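Local coordinates for ABC transporter substrate-binding protein (Staphylococcus aureus subsp. aureus NCTC 8325, PDB 3UN6) that is of unknown function but, as a zinc-bound substrate-binding component of an ABC-type importer, probably delivers a ligand to its membrane permease, at residues L42-S47 with Y219-V224; A109-H114 with Q242-S247. All blocks are in the same frame, centred on the assembly; numbering follows the deposited sequence.

Contact 1: L42-S47 with Y219-V224; sequences LPITHS and YCCVLV. With ZN (zinc ion), chain B.
His46 and Cys221 face each other with their CA atoms 6.2 Å apart, where the short 3-10 turn between strand 36-41 and helix 48-58 meets the start of strand 221-225. The two segments are joined by side chains that meet on a zinc ion. His46 gives ND1 to the metal at 2.1 Å, while Cys220 SG at 2.4 Å and Cys221 SG at 2.3 Å come from the other segment. A water oxygen, 2.4 Å from the zinc, completes a distorted tetrahedron whose widest angle, 126°, opens between Cys220 SG and Cys221 SG. The cysteines are neighbours in sequence, yet both sulfurs reach the same metal: the twisted backbone at Cys220 (psi -77°) turns its side chain to the side that Cys221 faces, and the first torsions differ, SG of Cys220 lying anti to its own N and SG of Cys221 anti to its carbonyl carbon (chi1 -72°). Both sulfurs meet the imidazole at its edge, that of Cys221 in the ring plane. Cys220 SG is the nearer to the ring, 3.5 Å from His46 ND1. Ile44 CD1 lies loosely beside Cys221 SG, at 4.3 Å. Ser47 OG donates to Leu42 O at 2.7 Å and closes the loop that carries the histidine. His114 stacks on the ring of His46 and its NE2 is hydrogen-bonded to Cys221 N, whereas His46 NE2, across the ring from ND1, makes a weak hydrogen bond to Gly117 O. An imidazole nitrogen and two sulfurs make a ligand set familiar from zinc sites, and the metal would probably favour both cysteines as thiolates. The water marks a coordination position that an incoming ligand could take, consistent with a site in the substrate cleft of the type 2 periplasmic-binding-protein fold.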
ATOM      1  N   LEU A  42      -3.418   5.156   5.614  1.00 22.64           N
ATOM      2  CA  LEU A  42      -3.098   6.361   4.866  1.00 22.95           C
ATOM      3  C   LEU A  42      -4.147   6.463   3.744  1.00 23.28           C
ATOM      4  O   LEU A  42      -4.619   5.397   3.243  1.00 24.37           O
ATOM      5  CB  LEU A  42      -1.682   6.325   4.293  1.00 22.38           C
ATOM      6  CG  LEU A  42      -0.538   6.904   5.139  1.00 24.35           C
ATOM      7  CD1 LEU A  42      -0.202   6.035   6.390  1.00 20.50           C
ATOM      8  CD2 LEU A  42       0.707   7.074   4.228  1.00 21.79           C
ATOM      9  N   PRO A  43      -4.511   7.712   3.322  1.00 22.71           N
ATOM     10  CA  PRO A  43      -5.544   7.953   2.286  1.00 22.22           C
ATOM     11  C   PRO A  43      -5.039   7.717   0.846  1.00 23.20           C
ATOM     12  O   PRO A  43      -4.943   8.627   0.043  1.00 20.55           O
ATOM     13  CB  PRO A  43      -5.922   9.421   2.511  1.00 22.66           C
ATOM     14  CG  PRO A  43      -4.637  10.060   2.973  1.00 24.49           C
ATOM     15  CD  PRO A  43      -3.896   8.985   3.769  1.00 23.05           C
ATOM     16  N   ILE A  44      -4.744   6.458   0.556  1.00 22.57           N
ATOM     17  CA  ILE A  44      -4.248   6.023  -0.726  1.00 21.94           C
ATOM     18  C   ILE A  44      -5.186   4.909  -1.183  1.00 21.73           C
ATOM     19  O   ILE A  44      -5.908   4.342  -0.363  1.00 21.17           O
ATOM     20  CB  ILE A  44      -2.849   5.484  -0.599  1.00 20.70           C
ATOM     21  CG1 ILE A  44      -2.804   4.384   0.485  1.00 18.83           C
ATOM     22  CG2 ILE A  44      -1.873   6.633  -0.266  1.00 21.11           C
ATOM     23  CD1 ILE A  44      -1.430   3.749   0.689  1.00 17.43           C
ATOM     24  N   THR A  45      -5.186   4.597  -2.473  1.00 22.40           N
ATOM     25  CA  THR A  45      -6.079   3.539  -2.994  1.00 22.56           C
ATOM     26  C   THR A  45      -5.799   2.178  -2.366  1.00 22.38           C
ATOM     27  O   THR A  45      -6.675   1.305  -2.349  1.00 23.76           O
ATOM     28  CB  THR A  45      -5.978   3.361  -4.517  1.00 23.39           C
ATOM     29  OG1 THR A  45      -4.685   2.849  -4.866  1.00 23.84           O
ATOM     30  CG2 THR A  45      -6.256   4.679  -5.249  1.00 21.86           C
ATOM     31  N   HIS A  46      -4.600   1.996  -1.832  1.00 20.92           N
ATOM     32  CA  HIS A  46      -4.255   0.718  -1.252  1.00 21.84           C
ATOM     33  C   HIS A  46      -5.006   0.405   0.019  1.00 22.35           C
ATOM     34  O   HIS A  46      -5.019  -0.750   0.452  1.00 23.38           O
ATOM     35  CB  HIS A  46      -2.750   0.582  -1.019  1.00 20.92           C
ATOM     36  CG  HIS A  46      -1.944   0.735  -2.266  1.00 22.18           C
ATOM     37  ND1 HIS A  46      -0.572   0.725  -2.265  1.00 20.05           N
ATOM     38  CD2 HIS A  46      -2.322   0.962  -3.547  1.00 23.17           C
ATOM     39  CE1 HIS A  46      -0.134   0.893  -3.498  1.00 26.46           C
ATOM     40  NE2 HIS A  46      -1.177   1.044  -4.296  1.00 23.74           N
ATOM     41  N   SER A  47      -5.647   1.412   0.601  1.00 22.07           N
ATOM     42  CA  SER A  47      -6.398   1.208   1.828  1.00 21.67           C
ATOM     43  C   SER A  47      -7.891   1.373   1.644  1.00 22.83           C
ATOM     44  O   SER A  47      -8.628   1.278   2.615  1.00 24.86           O
ATOM     45  CB  SER A  47      -5.912   2.222   2.894  1.00 22.02           C
ATOM     46  OG  SER A  47      -6.405   3.512   2.599  1.00 26.30           O
ATOM     47  N   TYR A 219       3.228  -7.194  -4.725  1.00 25.00           N
ATOM     48  CA  TYR A 219       2.438  -6.861  -3.568  1.00 22.68           C
ATOM     49  C   TYR A 219       2.980  -5.558  -2.965  1.00 22.78           C
ATOM     50  O   TYR A 219       4.198  -5.292  -3.007  1.00 22.89           O
ATOM     51  CB  TYR A 219       2.459  -7.982  -2.530  1.00 23.38           C
ATOM     52  CG  TYR A 219       1.768  -9.267  -2.913  1.00 21.46           C
ATOM     53  CD1 TYR A 219       0.858  -9.330  -3.977  1.00 21.15           C
ATOM     54  CD2 TYR A 219       1.926 -10.399  -2.124  1.00 24.46           C
ATOM     55  CE1 TYR A 219       0.195 -10.518  -4.282  1.00 24.36           C
ATOM     56  CE2 TYR A 219       1.256 -11.576  -2.404  1.00 26.29           C
ATOM     57  CZ  TYR A 219       0.396 -11.635  -3.486  1.00 25.05           C
ATOM     58  OH  TYR A 219      -0.258 -12.806  -3.759  1.00 29.75           O
ATOM     59  N   CYS A 220       2.070  -4.731  -2.445  1.00 21.09           N
ATOM     60  CA  CYS A 220       2.450  -3.485  -1.792  1.00 19.97           C
ATOM     61  C   CYS A 220       1.888  -3.406  -0.366  1.00 18.52           C
ATOM     62  O   CYS A 220       2.606  -3.604   0.587  1.00 21.31           O
ATOM     63  CB  CYS A 220       2.028  -2.278  -2.624  1.00 18.61           C
ATOM     64  SG  CYS A 220       2.662  -0.704  -1.953  1.00 17.78           S
ATOM     65  N   CYS A 221       0.614  -3.106  -0.217  1.00 19.40           N
ATOM     66  CA  CYS A 221       0.032  -3.012   1.104  1.00 19.14           C
ATOM     67  C   CYS A 221      -0.777  -4.240   1.489  1.00 18.87           C
ATOM     68  O   CYS A 221      -1.448  -4.851   0.659  1.00 19.79           O
ATOM     69  CB  CYS A 221      -0.839  -1.768   1.230  1.00 16.86           C
ATOM     70  SG  CYS A 221       0.099  -0.193   1.294  1.00 19.76           S
ATOM     71  N   VAL A 222      -0.753  -4.549   2.779  1.00 20.50           N
ATOM     72  CA  VAL A 222      -1.497  -5.686   3.346  1.00 19.73           C
ATOM     73  C   VAL A 222      -2.279  -5.233   4.582  1.00 20.83           C
ATOM     74  O   VAL A 222      -1.923  -4.244   5.236  1.00 19.30           O
ATOM     75  CB  VAL A 222      -0.531  -6.839   3.822  1.00 20.45           C
ATOM     76  CG1 VAL A 222      -0.009  -7.642   2.640  1.00 18.45           C
ATOM     77  CG2 VAL A 222       0.592  -6.275   4.683  1.00 20.35           C
ATOM     78  N   LEU A 223      -3.365  -5.942   4.871  1.00 22.51           N
ATOM     79  CA  LEU A 223      -4.102  -5.748   6.106  1.00 21.09           C
ATOM     80  C   LEU A 223      -3.416  -6.642   7.132  1.00 21.88           C
ATOM     81  O   LEU A 223      -3.325  -7.885   6.936  1.00 20.92           O
ATOM     82  CB  LEU A 223      -5.550  -6.180   5.967  1.00 21.60           C
ATOM     83  CG  LEU A 223      -6.401  -6.153   7.254  1.00 22.89           C
ATOM     84  CD1 LEU A 223      -6.519  -4.768   7.799  1.00 18.09           C
ATOM     85  CD2 LEU A 223      -7.802  -6.742   6.973  1.00 21.23           C
ATOM     86  N   VAL A 224      -2.891  -6.015   8.184  1.00 20.66           N
ATOM     87  CA  VAL A 224      -2.289  -6.736   9.284  1.00 21.85           C
ATOM     88  C   VAL A 224      -3.120  -6.499  10.541  1.00 22.14           C
ATOM     89  O   VAL A 224      -3.730  -5.427  10.702  1.00 21.01           O
ATOM     90  CB  VAL A 224      -0.864  -6.290   9.554  1.00 23.88           C
ATOM     91  CG1 VAL A 224      -0.015  -6.480   8.296  1.00 21.06           C
ATOM     92  CG2 VAL A 224      -0.821  -4.830  10.009  1.00 21.77           C
TER
HETATM   93 ZN    ZN B 325       0.878   0.369  -0.776  1.00 23.00          ZN
HETATM   94  O   HOH W   1       1.757   2.572  -0.487  1.00 17.68           O

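Contact 2: A109-H114 with Q242-S247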
ATOM      1  N   ALA A 109      -0.207 -10.726   8.866  1.00 22.15           N
ATOM      2  CA  ALA A 109      -0.864 -10.247   7.643  1.00 20.71           C
ATOM      3  C   ALA A 109      -1.966 -11.249   7.346  1.00 21.43           C
ATOM      4  O   ALA A 109      -1.746 -12.474   7.440  1.00 21.51           O
ATOM      5  CB  ALA A 109       0.091 -10.200   6.479  1.00 23.21           C
ATOM      6  N   VAL A 110      -3.140 -10.739   7.022  1.00 19.97           N
ATOM      7  CA  VAL A 110      -4.315 -11.588   6.789  1.00 21.32           C
ATOM      8  C   VAL A 110      -4.837 -11.492   5.381  1.00 21.99           C
ATOM      9  O   VAL A 110      -5.465 -12.443   4.884  1.00 24.49           O
ATOM     10  CB  VAL A 110      -5.420 -11.293   7.831  1.00 22.06           C
ATOM     11  CG1 VAL A 110      -4.866 -11.562   9.236  1.00 23.13           C
ATOM     12  CG2 VAL A 110      -5.961  -9.855   7.712  1.00 23.29           C
ATOM     13  N   ALA A 111      -4.552 -10.383   4.704  1.00 21.70           N
ATOM     14  CA  ALA A 111      -4.999 -10.214   3.320  1.00 22.09           C
ATOM     15  C   ALA A 111      -4.316  -9.044   2.648  1.00 21.99           C
ATOM     16  O   ALA A 111      -3.759  -8.164   3.311  1.00 21.26           O
ATOM     17  CB  ALA A 111      -6.520 -10.020   3.277  1.00 21.87           C
ATOM     18  N   LEU A 112      -4.371  -9.014   1.326  1.00 21.00           N
ATOM     19  CA  LEU A 112      -3.836  -7.856   0.587  1.00 21.74           C
ATOM     20  C   LEU A 112      -4.820  -6.685   0.702  1.00 21.42           C
ATOM     21  O   LEU A 112      -6.003  -6.889   0.940  1.00 22.77           O
ATOM     22  CB  LEU A 112      -3.698  -8.205  -0.899  1.00 20.91           C
ATOM     23  CG  LEU A 112      -2.757  -9.334  -1.295  1.00 21.32           C
ATOM     24  CD1 LEU A 112      -2.921  -9.627  -2.794  1.00 19.69           C
ATOM     25  CD2 LEU A 112      -1.288  -8.971  -0.918  1.00 19.30           C
ATOM     26  N   GLY A 113      -4.338  -5.466   0.571  1.00 20.90           N
ATOM     27  CA  GLY A 113      -5.218  -4.311   0.528  1.00 21.98           C
ATOM     28  C   GLY A 113      -5.725  -4.076  -0.907  1.00 23.51           C
ATOM     29  O   GLY A 113      -6.781  -3.494  -1.115  1.00 22.56           O
ATOM     30  N   HIS A 114      -4.996  -4.587  -1.896  1.00 23.78           N
ATOM     31  CA  HIS A 114      -5.282  -4.284  -3.288  1.00 24.09           C
ATOM     32  C   HIS A 114      -4.259  -4.967  -4.193  1.00 22.54           C
ATOM     33  O   HIS A 114      -3.317  -5.612  -3.720  1.00 23.41           O
ATOM     34  CB  HIS A 114      -4.976  -2.807  -3.461  1.00 23.90           C
ATOM     35  CG  HIS A 114      -3.533  -2.530  -3.219  1.00 25.18           C
ATOM     36  ND1 HIS A 114      -2.630  -2.346  -4.245  1.00 23.43           N
ATOM     37  CD2 HIS A 114      -2.801  -2.610  -2.081  1.00 25.99           C
ATOM     38  CE1 HIS A 114      -1.417  -2.226  -3.734  1.00 26.25           C
ATOM     39  NE2 HIS A 114      -1.494  -2.395  -2.424  1.00 21.81           N
ATOM     40  N   GLN A 242     -14.200 -11.277   7.000  1.00 27.69           N
ATOM     41  CA  GLN A 242     -15.310 -11.699   6.140  1.00 28.64           C
ATOM     42  C   GLN A 242     -15.970 -10.487   5.441  1.00 27.60           C
ATOM     43  O   GLN A 242     -16.267 -10.544   4.262  1.00 26.07           O
ATOM     44  CB  GLN A 242     -16.347 -12.439   6.968  1.00 29.66           C
ATOM     45  CG  GLN A 242     -17.652 -12.747   6.209  1.00 35.92           C
ATOM     46  CD  GLN A 242     -17.527 -13.893   5.242  1.00 40.92           C
ATOM     47  OE1 GLN A 242     -17.567 -15.073   5.642  1.00 42.61           O
ATOM     48  NE2 GLN A 242     -17.431 -13.568   3.946  1.00 42.95           N
ATOM     49  N   ASP A 243     -16.206  -9.407   6.185  1.00 25.73           N
ATOM     50  CA  ASP A 243     -16.768  -8.207   5.609  1.00 25.91           C
ATOM     51  C   ASP A 243     -15.758  -7.614   4.644  1.00 24.47           C
ATOM     52  O   ASP A 243     -16.111  -7.144   3.578  1.00 24.82           O
ATOM     53  CB  ASP A 243     -17.150  -7.215   6.701  1.00 25.94           C
ATOM     54  CG  ASP A 243     -18.275  -7.731   7.559  1.00 31.14           C
ATOM     55  OD1 ASP A 243     -19.008  -8.628   7.064  1.00 31.00           O
ATOM     56  OD2 ASP A 243     -18.428  -7.248   8.697  1.00 32.11           O
ATOM     57  N   TYR A 244     -14.497  -7.664   5.035  1.00 23.92           N
ATOM     58  CA  TYR A 244     -13.398  -7.197   4.206  1.00 23.97           C
ATOM     59  C   TYR A 244     -13.336  -7.984   2.886  1.00 23.52           C
ATOM     60  O   TYR A 244     -13.122  -7.401   1.827  1.00 23.23           O
ATOM     61  CB  TYR A 244     -12.088  -7.320   5.008  1.00 23.41           C
ATOM     62  CG  TYR A 244     -10.856  -6.730   4.347  1.00 22.03           C
ATOM     63  CD1 TYR A 244     -10.481  -5.424   4.593  1.00 20.56           C
ATOM     64  CD2 TYR A 244     -10.058  -7.500   3.501  1.00 20.46           C
ATOM     65  CE1 TYR A 244      -9.363  -4.876   3.997  1.00 24.37           C
ATOM     66  CE2 TYR A 244      -8.929  -6.969   2.916  1.00 22.43           C
ATOM     67  CZ  TYR A 244      -8.594  -5.645   3.162  1.00 22.63           C
ATOM     68  OH  TYR A 244      -7.472  -5.099   2.580  1.00 27.04           O
ATOM     69  N   LYS A 245     -13.542  -9.302   2.952  1.00 24.62           N
ATOM     70  CA  LYS A 245     -13.485 -10.159   1.761  1.00 24.75           C
ATOM     71  C   LYS A 245     -14.625  -9.821   0.788  1.00 25.83           C
ATOM     72  O   LYS A 245     -14.397  -9.632  -0.408  1.00 25.28           O
ATOM     73  CB  LYS A 245     -13.505 -11.624   2.172  1.00 25.57           C
ATOM     74  CG  LYS A 245     -13.458 -12.593   1.013  1.00 27.45           C
ATOM     75  CD  LYS A 245     -13.138 -13.982   1.510  1.00 28.54           C
ATOM     76  CE  LYS A 245     -13.042 -14.972   0.356  1.00 29.79           C
ATOM     77  NZ  LYS A 245     -12.675 -16.322   0.862  1.00 29.89           N
ATOM     78  N   LYS A 246     -15.848  -9.732   1.315  1.00 28.13           N
ATOM     79  CA  LYS A 246     -17.010  -9.351   0.523  1.00 29.53           C
ATOM     80  C   LYS A 246     -16.762  -7.991  -0.158  1.00 28.50           C
ATOM     81  O   LYS A 246     -17.037  -7.816  -1.360  1.00 24.58           O
ATOM     82  CB  LYS A 246     -18.254  -9.250   1.412  1.00 31.69           C
ATOM     83  CG  LYS A 246     -18.672 -10.532   2.138  1.00 37.80           C
ATOM     84  CD  LYS A 246     -19.953 -10.305   2.965  1.00 45.26           C
ATOM     85  CE  LYS A 246     -20.377 -11.542   3.769  1.00 48.25           C
ATOM     86  NZ  LYS A 246     -20.626 -12.738   2.926  1.00 50.67           N
ATOM     87  N   SER A 247     -16.221  -7.038   0.620  1.00 25.87           N
ATOM     88  CA  SER A 247     -15.950  -5.683   0.129  1.00 26.43           C
ATOM     89  C   SER A 247     -14.978  -5.679  -1.039  1.00 26.21           C
ATOM     90  O   SER A 247     -15.143  -4.918  -2.002  1.00 24.31           O
ATOM     91  CB  SER A 247     -15.402  -4.798   1.255  1.00 24.37           C
ATOM     92  OG  SER A 247     -16.394  -4.596   2.248  1.00 27.36           O
TER
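Tyr244 projects from helix 234-250 with CG anti to the backbone N (chi1 -173°) and its ring turned crosswise to the CA-CB-CG plane, a posture that carries the hydroxyl to the backbone of Leu112 and Gly113. There Tyr244 OH donates a hydrogen bond of 2.8 Å to Leu112 O. The angle at the acceptor is 121°, and the donor stands 31° out of the carbonyl plane, whereas Leu112 O lies near the plane of the Tyr244 ring, at its edge. Gly113 brings its CA to 3.1 Å from the same Tyr244 OH. Further back along the ring, Ala111 CB packs 3.9 Å from Tyr244 CE2. Leu112 contributes backbone alone to this meeting: its CB is directed away from the helix and its side chain packs on Tyr219 and Val222. The strand segment bends just here: Val110 and Ala111 together face Leu223 in a classic beta bulge, and the chain turns a corner at 111 between the five-stranded sheet and strand 112-122. Tyr244 also touches Leu223 and Leu284, and its carbonyl accepts from Asn49 of helix 48-58. The buried hydroxyl thus finds its acceptor in a main-chain carbonyl at the corner, joining helix 234-250 to the chain as it leaves the sheet by a polar bond set among apolar contacts.

Both contacts are buried, but the centre of contact 1 lies about 3 Å from the centre of the chain and that of contact 2 about 13 Å, the two centres being about 11 Å apart. They share a sheet, since strands 221-225 and 108-110 run antiparallel as neighbours: Leu223 N lies 2.7 Å from Ala111 O and Leu223 O 2.9 Å from Val110 N, both probable hydrogen bonds. In contact 1 two segments are joined through a metal by side-chain ligands; contact 2 relies on one phenolic hydroxyl, a main-chain carbonyl and apolar packing against a flanking helix. Segment 109-114 runs from the helix contact to the zinc site, where its last residue, His114, stacks on His46.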